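Local coordinates for flagellar brake protein YcgR (Escherichia coli K-12, PDB 5Y6G) that slows the flagellar motor when bound to cyclic di-GMP through its PilZ domain, the part present here, and so lowers swimming and swarming motility, at residues Y6-A11 with D35-G40; C19-A24 with M57-I62; S80-K85 with T96-F101. All coordinates share one frame; numbering follows the deposited sequence.

Interaction 1. Residues Y6-A11 with D35-G40. With C2E (9,9'-[(2R,3R,3aS,5S,7aR,9R,10R,10aS,12S,14aR)-3,5,10,12-tetrahydroxy-5,12-dioxidooctahydro-2H,7H-difuro[3,2-d:3',2'-j][1,3,7,9,2,8]tetraoxadiphosphacyclododecine-2,9-diyl]bis(2-amino-1,9-dihydro-6H-purin-6-one)), chain C.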
# COMPACT_ATOMS: atom_id res chain seq x y z
N TYR A 6 -5.20 12.09 -8.66
CA TYR A 6 -5.47 12.27 -7.24
C TYR A 6 -4.18 12.50 -6.47
O TYR A 6 -3.10 12.06 -6.87
CB TYR A 6 -6.19 11.05 -6.65
CG TYR A 6 -7.59 10.86 -7.17
CD1 TYR A 6 -8.65 11.63 -6.69
CD2 TYR A 6 -7.86 9.92 -8.15
CE1 TYR A 6 -9.93 11.45 -7.17
CE2 TYR A 6 -9.14 9.74 -8.63
CZ TYR A 6 -10.17 10.51 -8.14
OH TYR A 6 -11.45 10.33 -8.62
N PHE A 7 -4.30 13.21 -5.34
CA PHE A 7 -3.18 13.38 -4.43
C PHE A 7 -2.93 12.10 -3.66
O PHE A 7 -3.87 11.48 -3.14
CB PHE A 7 -3.45 14.54 -3.47
CG PHE A 7 -3.21 15.90 -4.06
CD1 PHE A 7 -2.36 16.80 -3.44
CD2 PHE A 7 -3.84 16.28 -5.23
CE1 PHE A 7 -2.14 18.06 -3.98
CE2 PHE A 7 -3.63 17.53 -5.77
CZ PHE A 7 -2.77 18.42 -5.15
N ARG A 8 -1.67 11.69 -3.58
CA ARG A 8 -1.28 10.48 -2.87
C ARG A 8 -0.64 10.85 -1.53
O ARG A 8 0.33 11.61 -1.49
CB ARG A 8 -0.30 9.66 -3.71
CG ARG A 8 -0.83 9.29 -5.08
CD ARG A 8 0.14 8.40 -5.83
NE ARG A 8 -0.35 8.10 -7.17
CZ ARG A 8 0.25 7.27 -8.01
NH1 ARG A 8 1.38 6.65 -7.65
NH2 ARG A 8 -0.26 7.04 -9.21
N ILE A 9 -1.19 10.30 -0.45
CA ILE A 9 -0.69 10.53 0.90
C ILE A 9 0.28 9.41 1.26
O ILE A 9 -0.01 8.23 1.04
CB ILE A 9 -1.83 10.62 1.92
CG1 ILE A 9 -1.27 10.75 3.34
CG2 ILE A 9 -2.73 9.40 1.82
CD1 ILE A 9 -0.29 11.89 3.51
N SER A 10 1.43 9.79 1.82
CA SER A 10 2.46 8.83 2.16
C SER A 10 2.19 8.21 3.52
O SER A 10 1.81 8.91 4.47
CB SER A 10 3.84 9.49 2.15
OG SER A 10 4.87 8.53 2.27
N ALA A 11 2.37 6.89 3.61
CA ALA A 11 2.14 6.22 4.87
C ALA A 11 3.44 6.10 5.67
O ALA A 11 4.53 6.07 5.09
CB ALA A 11 1.57 4.82 4.63
N ASP A 35 1.87 4.25 0.15
CA ASP A 35 1.09 5.47 0.03
C ASP A 35 -0.33 5.08 -0.38
O ASP A 35 -0.60 3.94 -0.75
CB ASP A 35 1.72 6.46 -0.95
CG ASP A 35 1.82 5.92 -2.37
OD1 ASP A 35 1.08 4.98 -2.73
OD2 ASP A 35 2.66 6.44 -3.14
N LEU A 36 -1.24 6.05 -0.30
CA LEU A 36 -2.64 5.77 -0.57
C LEU A 36 -3.29 6.96 -1.24
O LEU A 36 -2.92 8.12 -0.99
CB LEU A 36 -3.39 5.41 0.71
CG LEU A 36 -4.87 5.05 0.58
CD1 LEU A 36 -5.05 3.72 -0.15
CD2 LEU A 36 -5.55 5.02 1.94
N SER A 37 -4.26 6.67 -2.09
CA SER A 37 -5.07 7.69 -2.73
C SER A 37 -6.44 7.10 -3.04
O SER A 37 -6.70 5.91 -2.79
CB SER A 37 -4.40 8.22 -4.00
OG SER A 37 -4.33 7.21 -4.99
N LEU A 38 -7.33 7.93 -3.58
CA LEU A 38 -8.65 7.46 -3.98
C LEU A 38 -8.60 6.54 -5.19
O LEU A 38 -9.58 5.83 -5.45
CB LEU A 38 -9.56 8.66 -4.27
CG LEU A 38 -9.78 9.65 -3.13
CD1 LEU A 38 -10.51 10.88 -3.64
CD2 LEU A 38 -10.54 9.00 -1.99
N GLY A 39 -7.49 6.53 -5.93
CA GLY A 39 -7.38 5.72 -7.12
C GLY A 39 -6.66 4.40 -6.91
O GLY A 39 -6.88 3.45 -7.67
N GLY A 40 -5.80 4.32 -5.91
CA GLY A 40 -5.07 3.09 -5.66
C GLY A 40 -4.18 3.19 -4.45
O GLY A 40 -4.41 4.02 -3.55
P1 C2E C . -1.92 3.58 -14.43
O2P C2E C . -0.47 2.92 -14.30
O1P C2E C . -2.76 2.73 -15.30
O5' C2E C . -2.60 3.72 -12.98
C5' C2E C . -3.97 4.09 -12.82
C4' C2E C . -4.26 4.49 -11.37
O4' C2E C . -3.84 3.46 -10.47
C3' C2E C . -3.46 5.73 -10.96
O3' C2E C . -4.09 6.95 -11.35
C2' C2E C . -3.46 5.59 -9.43
O2' C2E C . -4.63 6.17 -8.87
C1' C2E C . -3.45 4.06 -9.22
N9 C2E C . -2.11 3.64 -8.83
C8 C2E C . -1.24 2.88 -9.57
N7 C2E C . -0.14 2.71 -8.90
C5 C2E C . -0.22 3.35 -7.71
C6 C2E C . 0.64 3.51 -6.60
O6 C2E C . 1.76 3.00 -6.59
N1 C2E C . 0.21 4.24 -5.55
C2 C2E C . -1.03 4.80 -5.56
N2 C2E C . -1.44 5.53 -4.47
N3 C2E C . -1.85 4.66 -6.58
C4 C2E C . -1.49 3.95 -7.66
P11 C2E C . -3.28 8.34 -11.45
O21 C2E C . -2.52 8.62 -10.06
O11 C2E C . -4.22 9.45 -11.73
O5A C2E C . -2.21 8.22 -12.65
C5A C2E C . -2.62 8.01 -14.00
C4A C2E C . -1.47 7.49 -14.87
O4A C2E C . -0.32 8.34 -14.74
C3A C2E C . -1.02 6.09 -14.43
O3A C2E C . -1.76 5.06 -15.07
C2A C2E C . 0.44 6.08 -14.92
O2A C2E C . 0.48 5.63 -16.28
C1A C2E C . 0.87 7.55 -14.80
N91 C2E C . 1.65 7.72 -13.57
C81 C2E C . 1.26 8.40 -12.45
N71 C2E C . 2.20 8.36 -11.55
C51 C2E C . 3.25 7.64 -12.03
C61 C2E C . 4.51 7.27 -11.51
O61 C2E C . 4.86 7.61 -10.38
N11 C2E C . 5.33 6.53 -12.29
C21 C2E C . 4.94 6.16 -13.54
N21 C2E C . 5.79 5.41 -14.30
N31 C2E C . 3.77 6.50 -14.03
C41 C2E C . 2.91 7.23 -13.32
O HOH W 1 -6.51 10.80 -3.32
O HOH W 2 3.33 6.62 -5.48
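I9 and L36 form an antiparallel hydrogen-bonded pair that sets the two signature sequences of the PilZ domain side by side. R8, just before I9, is the second arginine of the RxxxR motif; D35, S37 and G40 belong to DxSxxG. I9 N donates to L36 O and L36 N to I9 O, each at 2.8 Å. S10 and D35 follow as a non-hydrogen-bonded pair. A water bridges F7 O and L38 N.

Apolar contacts lie at the turn. L38 CB sits over one face of the Y6 ring, 4.0 Å from its centroid, as a CH-pi contact. L38 CD1 reaches Y6 CE1 at 3.6 Å.

The polar side chains hold cyclic di-GMP. The R8 guanidinium lies with one face over a guanine, and R8 NH2 donates almost straight (170°) to phosphate O21. A second bound cyclic di-GMP also accepts from NH2 through its O6. D35 CG sits between the backbone N and the carbonyl carbon (chi1 62°), which turns the carboxylate to the guanine edge. There OD1 accepts from N1 at 3.0 Å and N2 at 3.1 Å. S37 OG takes a weak bond from N2. G39 CA lies 3.3 Å from ribose O2', where a CB would clash.

Interaction 2. Residues C19-A24 with M57-I62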
# COMPACT_ATOMS: atom_id res chain seq x y z
N CYS A 19 -0.71 -5.04 4.95
CA CYS A 19 -1.80 -5.56 4.14
C CYS A 19 -1.50 -7.01 3.77
O CYS A 19 -0.34 -7.45 3.81
CB CYS A 19 -1.99 -4.74 2.85
SG CYS A 19 -1.89 -2.95 3.06
N GLN A 20 -2.53 -7.76 3.40
CA GLN A 20 -2.32 -9.14 3.00
C GLN A 20 -3.45 -9.59 2.09
O GLN A 20 -4.57 -9.06 2.13
CB GLN A 20 -2.20 -10.07 4.20
CG GLN A 20 -3.43 -10.10 5.10
CD GLN A 20 -3.28 -11.06 6.26
OE1 GLN A 20 -2.20 -11.60 6.49
NE2 GLN A 20 -4.36 -11.28 6.99
N THR A 21 -3.15 -10.59 1.27
CA THR A 21 -4.12 -11.18 0.36
C THR A 21 -3.62 -12.57 -0.03
O THR A 21 -2.44 -12.88 0.13
CB THR A 21 -4.35 -10.31 -0.88
OG1 THR A 21 -5.33 -10.91 -1.73
CG2 THR A 21 -3.05 -10.13 -1.66
N LYS A 22 -4.53 -13.39 -0.52
CA LYS A 22 -4.21 -14.76 -0.89
C LYS A 22 -3.91 -14.86 -2.38
O LYS A 22 -4.48 -14.12 -3.20
CB LYS A 22 -5.36 -15.71 -0.53
CG LYS A 22 -5.69 -15.74 0.96
CD LYS A 22 -6.78 -16.76 1.26
CE LYS A 22 -6.32 -18.17 0.94
NZ LYS A 22 -5.17 -18.58 1.80
N LEU A 23 -3.01 -15.76 -2.73
CA LEU A 23 -2.62 -16.00 -4.11
C LEU A 23 -3.32 -17.25 -4.64
O LEU A 23 -3.98 -17.99 -3.91
CB LEU A 23 -1.10 -16.14 -4.23
CG LEU A 23 -0.27 -14.93 -3.81
CD1 LEU A 23 1.21 -15.17 -4.10
CD2 LEU A 23 -0.75 -13.67 -4.52
N ALA A 24 -3.17 -17.47 -5.95
CA ALA A 24 -3.83 -18.62 -6.57
C ALA A 24 -3.32 -19.94 -6.00
O ALA A 24 -4.05 -20.94 -6.00
CB ALA A 24 -3.64 -18.58 -8.08
N MET A 57 -2.30 -9.06 -12.36
CA MET A 57 -3.11 -9.83 -11.42
C MET A 57 -4.18 -8.95 -10.80
O MET A 57 -3.97 -7.75 -10.56
CB MET A 57 -2.22 -10.44 -10.34
CG MET A 57 -1.26 -11.50 -10.85
SD MET A 57 -0.16 -12.13 -9.57
CE MET A 57 -1.33 -12.82 -8.40
N ARG A 58 -5.34 -9.54 -10.55
CA ARG A 58 -6.46 -8.85 -9.91
C ARG A 58 -6.75 -9.51 -8.58
O ARG A 58 -6.76 -10.74 -8.47
CB ARG A 58 -7.70 -8.87 -10.80
CG ARG A 58 -7.43 -8.47 -12.24
CD ARG A 58 -8.66 -7.85 -12.89
NE ARG A 58 -9.10 -8.59 -14.07
CZ ARG A 58 -8.63 -8.40 -15.30
NH1 ARG A 58 -7.69 -7.48 -15.52
NH2 ARG A 58 -9.10 -9.12 -16.31
N PHE A 59 -6.98 -8.69 -7.55
CA PHE A 59 -7.13 -9.17 -6.19
C PHE A 59 -8.50 -8.76 -5.65
O PHE A 59 -8.94 -7.63 -5.87
CB PHE A 59 -6.02 -8.63 -5.28
CG PHE A 59 -4.65 -9.08 -5.69
CD1 PHE A 59 -4.10 -10.24 -5.17
CD2 PHE A 59 -3.90 -8.33 -6.58
CE1 PHE A 59 -2.83 -10.65 -5.54
CE2 PHE A 59 -2.63 -8.74 -6.95
CZ PHE A 59 -2.10 -9.90 -6.43
N ALA A 60 -9.14 -9.68 -4.93
CA ALA A 60 -10.44 -9.43 -4.31
C ALA A 60 -10.25 -9.17 -2.82
O ALA A 60 -9.70 -10.02 -2.11
CB ALA A 60 -11.38 -10.61 -4.53
N GLN A 61 -10.70 -8.01 -2.37
CA GLN A 61 -10.76 -7.67 -0.95
C GLN A 61 -9.40 -7.86 -0.27
O GLN A 61 -9.23 -8.69 0.62
CB GLN A 61 -11.84 -8.50 -0.25
CG GLN A 61 -13.23 -8.32 -0.84
CD GLN A 61 -13.72 -6.88 -0.80
OE1 GLN A 61 -14.10 -6.37 0.25
NE2 GLN A 61 -13.71 -6.23 -1.96
N ILE A 62 -8.43 -7.07 -0.71
CA ILE A 62 -7.16 -7.00 -0.01
C ILE A 62 -7.41 -6.44 1.38
O ILE A 62 -8.08 -5.41 1.54
CB ILE A 62 -6.15 -6.15 -0.79
CG1 ILE A 62 -5.92 -6.75 -2.18
CG2 ILE A 62 -4.84 -6.04 -0.03
CD1 ILE A 62 -5.01 -5.92 -3.06
O HOH W 3 -7.60 -10.71 -0.31
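T21 and I62 mark the closest backbone approach, with T21 CA 5.2 Å from I62 CA. This is one seam of the antiparallel PilZ beta-barrel. No hydrogen bond links the two segments directly. The strand of residues 58-65 turns a corner at A60 and Q61, and a G1 beta bulge at Q61 and I62 faces strand 71-87. Backbone pairing with strand 18-22 comes just past the corner, between Q20 and E63.

Side chains make the contact on both sides of the corner. F59 is central. T21 CG2 touches F59 CD1 at 3.7 Å, the two side chains meeting at about a right angle. L23 CD2 comes in at the edge of the same ring, in its plane, 3.8 Å from F59 CE1. M57 bends at its last torsion (chi3 60°), which carries its CE to 4.0 Å from L23 CD2. I62 packs farther along. Its CG1 lies against T21 CB, while its CG2 meets Q20 O at 3.7 Å and approaches C19 CB. F31 and A76 also touch I62, and L53 and L78 touch F59, so both side chains are buried in the barrel.

T21 OG1 lies anti to the backbone N (chi1 -179°), turned to a water. That water is 2.7 Å from T21 OG1 and donates to Q61 O at 2.8 Å.

Interaction 3. Residues S80-K85 with T96-F101. With C2E (9,9'-[(2R,3R,3aS,5S,7aR,9R,10R,10aS,12S,14aR)-3,5,10,12-tetrahydroxy-5,12-dioxidooctahydro-2H,7H-difuro[3,2-d:3',2'-j][1,3,7,9,2,8]tetraoxadiphosphacyclododecine-2,9-diyl]bis(2-amino-1,9-dihydro-6H-purin-6-one)), chain C.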
# COMPACT_ATOMS: atom_id res chain seq x y z
N SER A 80 1.94 -2.46 -11.50
CA SER A 80 3.37 -2.42 -11.77
C SER A 80 4.15 -2.92 -10.57
O SER A 80 3.79 -2.64 -9.42
CB SER A 80 3.81 -1.00 -12.13
OG SER A 80 5.15 -0.98 -12.59
N ILE A 81 5.22 -3.66 -10.85
CA ILE A 81 6.20 -4.07 -9.84
C ILE A 81 7.50 -3.33 -10.15
O ILE A 81 8.09 -3.53 -11.22
CB ILE A 81 6.42 -5.59 -9.83
CG1 ILE A 81 5.10 -6.33 -9.61
CG2 ILE A 81 7.44 -5.97 -8.76
CD1 ILE A 81 5.24 -7.83 -9.65
N SER A 82 7.93 -2.48 -9.23
CA SER A 82 9.17 -1.73 -9.43
C SER A 82 10.15 -1.99 -8.29
O SER A 82 9.90 -2.84 -7.43
CB SER A 82 8.87 -0.24 -9.56
OG SER A 82 8.18 0.25 -8.42
N GLU A 83 11.26 -1.27 -8.27
CA GLU A 83 12.31 -1.45 -7.28
C GLU A 83 12.42 -0.21 -6.41
O GLU A 83 12.56 0.91 -6.92
CB GLU A 83 13.65 -1.73 -7.95
CG GLU A 83 13.71 -3.05 -8.71
CD GLU A 83 15.09 -3.35 -9.24
OE1 GLU A 83 15.78 -2.40 -9.67
OE2 GLU A 83 15.50 -4.53 -9.20
N ARG A 84 12.35 -0.41 -5.09
CA ARG A 84 12.66 0.64 -4.13
C ARG A 84 14.03 0.38 -3.54
O ARG A 84 14.32 -0.75 -3.11
CB ARG A 84 11.61 0.72 -3.02
CG ARG A 84 12.03 1.63 -1.89
CD ARG A 84 10.88 1.92 -0.94
NE ARG A 84 11.35 2.61 0.26
CZ ARG A 84 11.90 1.98 1.30
NH1 ARG A 84 12.05 0.67 1.29
NH2 ARG A 84 12.30 2.68 2.35
N LYS A 85 14.87 1.41 -3.51
CA LYS A 85 16.25 1.29 -3.06
C LYS A 85 16.51 2.25 -1.92
O LYS A 85 16.17 3.44 -2.01
CB LYS A 85 17.22 1.56 -4.22
CG LYS A 85 17.15 0.52 -5.33
CD LYS A 85 17.98 0.95 -6.52
CE LYS A 85 17.88 -0.06 -7.66
NZ LYS A 85 18.53 0.44 -8.90
N THR A 96 14.18 -3.84 -2.88
CA THR A 96 13.00 -4.59 -2.47
C THR A 96 11.85 -4.22 -3.39
O THR A 96 11.79 -3.09 -3.88
CB THR A 96 12.63 -4.31 -1.00
OG1 THR A 96 12.56 -2.89 -0.78
CG2 THR A 96 13.66 -4.91 -0.06
N PRO A 97 10.92 -5.15 -3.63
CA PRO A 97 9.88 -4.90 -4.64
C PRO A 97 8.86 -3.86 -4.17
O PRO A 97 8.40 -3.88 -3.03
CB PRO A 97 9.22 -6.28 -4.82
CG PRO A 97 10.16 -7.26 -4.17
CD PRO A 97 10.85 -6.51 -3.08
N ARG A 98 8.51 -2.97 -5.09
CA ARG A 98 7.49 -1.95 -4.87
C ARG A 98 6.27 -2.28 -5.72
O ARG A 98 6.40 -2.49 -6.93
CB ARG A 98 8.03 -0.55 -5.20
CG ARG A 98 6.96 0.49 -5.52
CD ARG A 98 6.08 0.80 -4.31
NE ARG A 98 4.98 1.70 -4.65
CZ ARG A 98 5.11 3.01 -4.78
NH1 ARG A 98 6.29 3.58 -4.62
NH2 ARG A 98 4.06 3.76 -5.09
N LEU A 99 5.11 -2.32 -5.09
CA LEU A 99 3.87 -2.68 -5.76
C LEU A 99 3.03 -1.43 -5.99
O LEU A 99 2.95 -0.55 -5.12
CB LEU A 99 3.08 -3.71 -4.95
CG LEU A 99 3.82 -4.98 -4.52
CD1 LEU A 99 2.90 -5.92 -3.76
CD2 LEU A 99 4.45 -5.70 -5.71
N SER A 100 2.42 -1.35 -7.17
CA SER A 100 1.53 -0.25 -7.52
C SER A 100 0.18 -0.84 -7.89
O SER A 100 0.06 -1.55 -8.89
CB SER A 100 2.11 0.57 -8.67
OG SER A 100 3.32 1.20 -8.26
N PHE A 101 -0.84 -0.54 -7.09
CA PHE A 101 -2.18 -1.06 -7.28
C PHE A 101 -3.12 0.03 -7.79
O PHE A 101 -2.96 1.21 -7.48
CB PHE A 101 -2.76 -1.62 -5.97
CG PHE A 101 -2.08 -2.86 -5.50
CD1 PHE A 101 -2.49 -4.10 -5.97
CD2 PHE A 101 -1.04 -2.79 -4.59
CE1 PHE A 101 -1.87 -5.25 -5.54
CE2 PHE A 101 -0.41 -3.93 -4.14
CZ PHE A 101 -0.83 -5.17 -4.62
P1 C2E C . -1.92 3.58 -14.43
O2P C2E C . -0.47 2.92 -14.30
O1P C2E C . -2.76 2.73 -15.30
O5' C2E C . -2.60 3.72 -12.98
C5' C2E C . -3.97 4.09 -12.82
C4' C2E C . -4.26 4.49 -11.37
O4' C2E C . -3.84 3.46 -10.47
C3' C2E C . -3.46 5.73 -10.96
O3' C2E C . -4.09 6.95 -11.35
C2' C2E C . -3.46 5.59 -9.43
O2' C2E C . -4.63 6.17 -8.87
C1' C2E C . -3.45 4.06 -9.22
N9 C2E C . -2.11 3.64 -8.83
C8 C2E C . -1.24 2.88 -9.57
N7 C2E C . -0.14 2.71 -8.90
C5 C2E C . -0.22 3.35 -7.71
C6 C2E C . 0.64 3.51 -6.60
O6 C2E C . 1.76 3.00 -6.59
N1 C2E C . 0.21 4.24 -5.55
C2 C2E C . -1.03 4.80 -5.56
N2 C2E C . -1.44 5.53 -4.47
N3 C2E C . -1.85 4.66 -6.58
C4 C2E C . -1.49 3.95 -7.66
P11 C2E C . -3.28 8.34 -11.45
O21 C2E C . -2.52 8.62 -10.06
O11 C2E C . -4.22 9.45 -11.73
O5A C2E C . -2.21 8.22 -12.65
C5A C2E C . -2.62 8.01 -14.00
C4A C2E C . -1.47 7.49 -14.87
O4A C2E C . -0.32 8.34 -14.74
C3A C2E C . -1.02 6.09 -14.43
O3A C2E C . -1.76 5.06 -15.07
C2A C2E C . 0.44 6.08 -14.92
O2A C2E C . 0.48 5.63 -16.28
C1A C2E C . 0.87 7.55 -14.80
N91 C2E C . 1.65 7.72 -13.57
C81 C2E C . 1.26 8.40 -12.45
N71 C2E C . 2.20 8.36 -11.55
C51 C2E C . 3.25 7.64 -12.03
C61 C2E C . 4.51 7.27 -11.51
O61 C2E C . 4.86 7.61 -10.38
N11 C2E C . 5.33 6.53 -12.29
C21 C2E C . 4.94 6.16 -13.54
N21 C2E C . 5.79 5.41 -14.30
N31 C2E C . 3.77 6.50 -14.03
C41 C2E C . 2.91 7.23 -13.32
O HOH W 4 5.45 -0.33 -8.53
O HOH W 5 14.78 -1.62 0.18
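S82 and R98 form the middle hydrogen-bonded pair of an antiparallel beta hairpin, with S80-S100 and R84-T96 as the hydrogen-bonded pairs flanking it. R98 N donates to S82 O at 2.7 Å. S82 N donates to R98 O at 2.8 Å. The bond from S80 N to S100 O is weak.

Apolar contacts lie on the face of I81, P97 and L99. The I81 and L99 side chains lie side by side and point the same way, with I81 CG1 4.0 Å from L99 CD2. I81 CG2 also nears P97 CB.

Polar contacts lie on the other face. One water bonds to S80 O, S82 OG, R98 O and S100 OG. S82 OG rests on the aliphatic start of R98, 3.2 Å from R98 CG. R98 bends at chi2 (66°) toward the ligand. Its NH2 donates to guanine O6 of cyclic di-GMP at 2.8 Å, and S100 OG gives O6 a second bond at 2.9 Å. R98 NE donates to L99 O, which lies near the guanidinium plane, a bond that probably limits how the group can turn. R98 NH1 makes a salt bridge to a phosphate oxygen of a second bound cyclic di-GMP. A leucine in place of R98 would probably leave that phosphate without its counter-charge here and O6 with S100 OG alone in this hairpin.

Strand 40-45 borders the far edge of residues 96-101, where P97, L99 and F101 bond by backbone to L45, A43 and M41. R84 and R98 touch Y34 of strand 28-36.

Overall arrangement
From the N terminus, residues 6-11 meet residues 35-40 in interaction 1, closing a loop that contains strand 18-22. Interaction 2 starts inside that loop at residues 19-24 and ends beyond it at 57-62, so the two cross along the chain. They lie on opposite sides of the chain's centre and do not touch. Interaction 3 follows in series and closes the hairpin of strands 71-87 and 93-104. All three belong to one curled antiparallel sheet. Interactions 1 and 3 share a cyclic di-GMP, and D35 and R98 form a long, weak ion pair between them. Interactions 2 and 3 meet inside the barrel, where F59 and I62 pack on F101.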